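Local coordinates for protein glutaredoxin, CPYC type (PDB 7NCV) that probably reduces glutathione-containing disulfides as a small thiol-disulfide oxidoreductase of the glutaredoxin family, with a redox-active cysteine pair, at residues A6-E9 and I10-V14; R74-N78 and G79-G83. All coordinates share one frame; numbering follows the deposited sequence.

Interaction 1. Residues A6-E9 and I10-V14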
loop_
_atom_site.group_PDB
_atom_site.type_symbol
_atom_site.label_atom_id
_atom_site.label_comp_id
_atom_site.label_asym_id
_atom_site.label_seq_id
_atom_site.Cartn_x
_atom_site.Cartn_y
_atom_site.Cartn_z
ATOM N N ALA A 6 -5.123 -9.250 -12.159
ATOM C CA ALA A 6 -4.814 -8.214 -11.191
ATOM C C ALA A 6 -4.551 -8.811 -9.823
ATOM O O ALA A 6 -3.627 -8.372 -9.116
ATOM C CB ALA A 6 -5.962 -7.199 -11.123
ATOM N N ILE A 7 -5.360 -9.801 -9.412
ATOM C CA ILE A 7 -5.093 -10.453 -8.131
ATOM C C ILE A 7 -3.695 -11.063 -8.141
ATOM O O ILE A 7 -2.897 -10.870 -7.211
ATOM C CB ILE A 7 -6.174 -11.503 -7.835
ATOM C CG1 ILE A 7 -7.483 -10.753 -7.517
ATOM C CG2 ILE A 7 -5.718 -12.352 -6.655
ATOM C CD1 ILE A 7 -8.721 -11.619 -7.579
ATOM N N ASN A 8 -3.362 -11.766 -9.226
ATOM C CA ASN A 8 -2.021 -12.356 -9.365
ATOM C C ASN A 8 -0.944 -11.276 -9.229
ATOM O O ASN A 8 0.045 -11.439 -8.494
ATOM C CB ASN A 8 -1.896 -13.060 -10.717
ATOM C CG ASN A 8 -0.527 -13.655 -10.909
ATOM O OD1 ASN A 8 -0.188 -14.656 -10.275
ATOM N ND2 ASN A 8 0.290 -13.010 -11.744
ATOM N N GLU A 9 -1.108 -10.173 -9.956
ATOM C CA GLU A 9 -0.087 -9.128 -9.957
ATOM C C GLU A 9 0.114 -8.563 -8.559
ATOM O O GLU A 9 1.259 -8.379 -8.106
ATOM C CB GLU A 9 -0.492 -7.993 -10.902
ATOM C CG GLU A 9 0.495 -6.862 -10.942
ATOM C CD GLU A 9 0.084 -5.756 -11.909
ATOM O OE1 GLU A 9 -0.286 -6.081 -13.055
ATOM O OE2 GLU A 9 0.161 -4.562 -11.536
ATOM N N ILE A 10 -0.988 -8.225 -7.877
ATOM C CA ILE A 10 -0.909 -7.617 -6.542
ATOM C C ILE A 10 -0.315 -8.611 -5.554
ATOM O O ILE A 10 0.558 -8.255 -4.753
ATOM C CB ILE A 10 -2.288 -7.109 -6.102
ATOM C CG1 ILE A 10 -2.676 -5.986 -7.012
ATOM C CG2 ILE A 10 -2.218 -6.586 -4.666
ATOM C CD1 ILE A 10 -4.120 -5.561 -6.814
ATOM N N GLN A 11 -0.756 -9.869 -5.596
ATOM C CA GLN A 11 -0.211 -10.795 -4.620
ATOM C C GLN A 11 1.295 -10.952 -4.799
ATOM O O GLN A 11 2.041 -10.979 -3.813
ATOM C CB GLN A 11 -0.912 -12.150 -4.720
ATOM C CG GLN A 11 -2.362 -12.058 -4.224
ATOM C CD GLN A 11 -3.036 -13.402 -4.427
ATOM O OE1 GLN A 11 -2.769 -14.111 -5.425
ATOM N NE2 GLN A 11 -3.908 -13.762 -3.496
ATOM N N LYS A 12 1.768 -11.048 -6.059
ATOM C CA LYS A 12 3.204 -11.196 -6.316
ATOM C C LYS A 12 3.963 -9.944 -5.865
ATOM O O LYS A 12 5.058 -10.045 -5.283
ATOM C CB LYS A 12 3.421 -11.457 -7.787
ATOM C CG LYS A 12 3.093 -12.936 -8.168
ATOM C CD LYS A 12 3.460 -13.271 -9.598
ATOM C CE LYS A 12 3.582 -14.789 -9.780
ATOM N NZ LYS A 12 2.456 -15.559 -9.140
ATOM N N ALA A 13 3.418 -8.750 -6.147
ATOM C CA ALA A 13 4.130 -7.534 -5.765
ATOM C C ALA A 13 4.169 -7.388 -4.254
ATOM O O ALA A 13 5.185 -6.948 -3.687
ATOM C CB ALA A 13 3.457 -6.302 -6.403
ATOM N N VAL A 14 3.056 -7.713 -3.573
ATOM C CA VAL A 14 3.024 -7.607 -2.117
ATOM C C VAL A 14 4.011 -8.589 -1.484
ATOM O O VAL A 14 4.665 -8.269 -0.480
ATOM C CB VAL A 14 1.579 -7.865 -1.656
ATOM C CG1 VAL A 14 1.480 -8.125 -0.162
ATOM C CG2 VAL A 14 0.694 -6.633 -2.001
#

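Interaction 2. Residues R74-N78 and G79-G83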
loop_
_atom_site.group_PDB
_atom_site.type_symbol
_atom_site.label_atom_id
_atom_site.label_comp_id
_atom_site.label_asym_id
_atom_site.label_seq_id
_atom_site.Cartn_x
_atom_site.Cartn_y
_atom_site.Cartn_z
ATOM N N ARG A 74 -3.922 1.528 -0.356
ATOM C CA ARG A 74 -3.856 0.192 0.272
ATOM C C ARG A 74 -2.391 -0.098 0.547
ATOM O O ARG A 74 -1.596 -0.243 -0.387
ATOM C CB ARG A 74 -4.493 -0.884 -0.629
ATOM C CG ARG A 74 -5.996 -0.628 -0.907
ATOM C CD ARG A 74 -6.877 -1.096 0.276
ATOM N NE ARG A 74 -8.097 -0.322 0.489
ATOM C CZ ARG A 74 -9.065 -0.695 1.323
ATOM N NH1 ARG A 74 -10.185 0.030 1.485
ATOM N NH2 ARG A 74 -8.872 -1.763 2.057
ATOM N N VAL A 75 -2.013 -0.071 1.819
ATOM C CA VAL A 75 -0.616 -0.155 2.250
ATOM C C VAL A 75 -0.326 -1.557 2.744
ATOM O O VAL A 75 -1.084 -2.111 3.574
ATOM C CB VAL A 75 -0.352 0.853 3.384
ATOM C CG1 VAL A 75 1.059 0.731 3.892
ATOM C CG2 VAL A 75 -0.638 2.287 2.910
ATOM N N PHE A 76 0.779 -2.130 2.249
ATOM C CA PHE A 76 1.236 -3.446 2.696
ATOM C C PHE A 76 2.664 -3.364 3.202
ATOM O O PHE A 76 3.500 -2.667 2.606
ATOM C CB PHE A 76 1.201 -4.464 1.536
ATOM C CG PHE A 76 -0.177 -4.659 0.918
ATOM C CD1 PHE A 76 -0.688 -3.727 -0.018
ATOM C CD2 PHE A 76 -0.893 -5.824 1.189
ATOM C CE1 PHE A 76 -1.929 -3.953 -0.642
ATOM C CE2 PHE A 76 -2.096 -6.073 0.582
ATOM C CZ PHE A 76 -2.632 -5.132 -0.327
ATOM N N ILE A 77 2.957 -4.082 4.294
ATOM C CA ILE A 77 4.310 -4.158 4.829
ATOM C C ILE A 77 4.618 -5.616 5.113
ATOM O O ILE A 77 3.800 -6.303 5.746
ATOM C CB ILE A 77 4.449 -3.321 6.114
ATOM C CG1 ILE A 77 4.142 -1.829 5.783
ATOM C CG2 ILE A 77 5.837 -3.518 6.714
ATOM C CD1 ILE A 77 4.146 -0.970 7.068
ATOM N N ASN A 78 5.777 -6.099 4.633
ATOM C CA ASN A 78 6.213 -7.486 4.942
ATOM C C ASN A 78 5.170 -8.512 4.470
ATOM O O ASN A 78 4.986 -9.570 5.100
ATOM C CB ASN A 78 6.474 -7.655 6.457
ATOM C CG ASN A 78 7.323 -8.871 6.765
ATOM O OD1 ASN A 78 8.251 -9.169 6.043
ATOM N ND2 ASN A 78 6.980 -9.577 7.837
ATOM N N GLY A 79 4.455 -8.183 3.401
ATOM C CA GLY A 79 3.494 -9.084 2.768
ATOM C C GLY A 79 2.115 -9.055 3.399
ATOM O O GLY A 79 1.239 -9.835 2.974
ATOM N N LYS A 80 1.908 -8.218 4.418
ATOM C CA LYS A 80 0.666 -8.171 5.185
ATOM C C LYS A 80 0.004 -6.804 5.009
ATOM O O LYS A 80 0.653 -5.755 5.153
ATOM C CB LYS A 80 0.955 -8.413 6.656
ATOM C CG LYS A 80 -0.229 -8.198 7.593
ATOM C CD LYS A 80 0.108 -8.614 9.034
ATOM C CE LYS A 80 -1.132 -8.618 9.881
ATOM N NZ LYS A 80 -0.827 -9.004 11.276
ATOM N N PHE A 81 -1.295 -6.824 4.736
ATOM C CA PHE A 81 -2.018 -5.577 4.609
ATOM C C PHE A 81 -2.045 -4.816 5.941
ATOM O O PHE A 81 -2.450 -5.361 6.986
ATOM C CB PHE A 81 -3.441 -5.883 4.157
ATOM C CG PHE A 81 -4.312 -4.683 4.086
ATOM C CD1 PHE A 81 -4.006 -3.634 3.237
ATOM C CD2 PHE A 81 -5.465 -4.613 4.853
ATOM C CE1 PHE A 81 -4.854 -2.533 3.154
ATOM C CE2 PHE A 81 -6.329 -3.514 4.791
ATOM C CZ PHE A 81 -5.987 -2.440 3.930
ATOM N N LEU A 82 -1.653 -3.540 5.899
ATOM C CA LEU A 82 -1.706 -2.675 7.079
ATOM C C LEU A 82 -3.025 -1.924 7.176
ATOM O O LEU A 82 -3.639 -1.873 8.258
ATOM C CB LEU A 82 -0.522 -1.685 7.034
ATOM C CG LEU A 82 -0.553 -0.707 8.198
ATOM C CD1 LEU A 82 -0.314 -1.423 9.497
ATOM C CD2 LEU A 82 0.512 0.347 7.971
ATOM N N GLY A 83 -3.460 -1.310 6.090
ATOM C CA GLY A 83 -4.636 -0.421 6.140
ATOM C C GLY A 83 -4.549 0.674 5.094
ATOM O O GLY A 83 -3.767 0.583 4.133
#

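Interaction 1. Residues A6-E9 and I10-V14
Helix 3-16, the amino-terminal helix of this glutaredoxin, holds residues 6-9 and 10-14 on successive turns, and Asn8 and Lys12 meet along its outer side. Four i to i+4 backbone hydrogen bonds establish the helical geometry. Ile10 N donates to Ala6 O at 2.9 Å, with a nearly straight N-H...O angle of 170°; Gln11 N to Ile7 O, Lys12 N to Asn8 O and Ala13 N to Glu9 O continue the ladder.

Two side-chain pairs repeat the same spacing. Lys12 NZ donates to Asn8 OD1 over 3.0 Å, approaching tilted by 24° from the plane of the amide. The lysine gets there by a bend at its last torsion (chi4 45°), which turns NZ back toward the asparagine, while Lys12 CD passes 3.8 Å from Asn8 ND2. This bond joins two exposed side chains.

Beside it, Ile7 and Gln11 lie alongside each other and point the same way. Ile7 CG2 stands anti to the backbone N, and this methyl is the branch that meets the glutamine: it packs against the terminal amide, 3.6 Å from Gln11 CD and as near to Gln11 OE1, a van der Waals contact of methyl with amide. Ile10 reaches back over the preceding turn, Ile10 CG1 lying 3.3 Å from Ala6 O.

The buried side of the helix is set by its neighbours. Ala6, Ile7 and Ile10 reach Met59, Ala62 and Ile66 of helix 58-67, while Ile10, Ala13 and Val14 rest on Tyr22 and Ile20 of strand 19-23. Glu9, at the border, forms a salt bridge with Arg53. With Asn8, Gln11 and Lys12 exposed and Ala6, Ile10 and Val14 buried, this is an amphipathic helix laid against the central sheet of a thioredoxin-like fold.

Interaction 2. Residues R74-N78 and G79-G83
Strands 74-77 and 80-83 form a beta hairpin closed by a type I' turn from Ile77 to Lys80; in the hairpin Phe76 and Phe81, a non-hydrogen-bonded antiparallel pair, lie on the same face of the sheet.

Backbone hydrogen bonds fix the pairing. At the turn Ile77 and Lys80 are a hydrogen-bonded antiparallel pair: Ile77 N donates to Lys80 O and Lys80 N to Ile77 O, each over 3.0 Å, the latter donor standing 56° out of the carbonyl plane. Farther along, Leu82 N reaches Val75 O (2.8 Å) and Val75 N reaches Gly83 O. These two bonds set Leu82 and Gly83 opposite the single Val75, a classic beta bulge that shifts the register by one.

Among the aromatic contacts, the edge of Phe81 is directed at the face of Phe76 in an edge-to-face pair, with centroids 5.5 Å apart and planes at 59°. Phe81 CD1 stands over that face, offset toward the rim. With CG anti to the backbone N (chi1 176°), the Phe81 ring extends past Phe76 to Arg74, whose CD lies 3.8 Å from Phe81 CE1. Replacing Phe81 with an alanine would probably uncover part of the Phe76 face and take away one neighbour of the Arg74 stem. The guanidinium itself is held by Ser71 O, through NE.

Val75 and Ile77 point to the other face, and Leu82 lies alongside both. Helix 96-103 packs here, Leu100 against Leu82, and Leu97 and Leu101 against Ile77. Leu82 CD2 bridges the two strand residues, 4.1 Å from Val75 CG1 and 4.0 Å from Ile77 CD1.

How the interactions relate
Interaction 1 and interaction 2 lie in series along the chain, with centres about 12 Å apart, yet they touch directly. Val14 CG1 packs 3.6 Å from Phe76 CD2, and the same methyl lies 3.6 Å from Gly79 O, so the amino-terminal helix meets the hairpin at both a strand and its turn. Strand 19-23 also connects them: Ile20 and Tyr22 contact helix side chains and Phe76 alike, and Ile20 pairs with Phe76 through the backbone. Helix 58-67 likewise meets both. Neither interaction includes Cys27 or Cys30, the pair probably responsible for redox chemistry, whose disulfide is absent in this reduced structure.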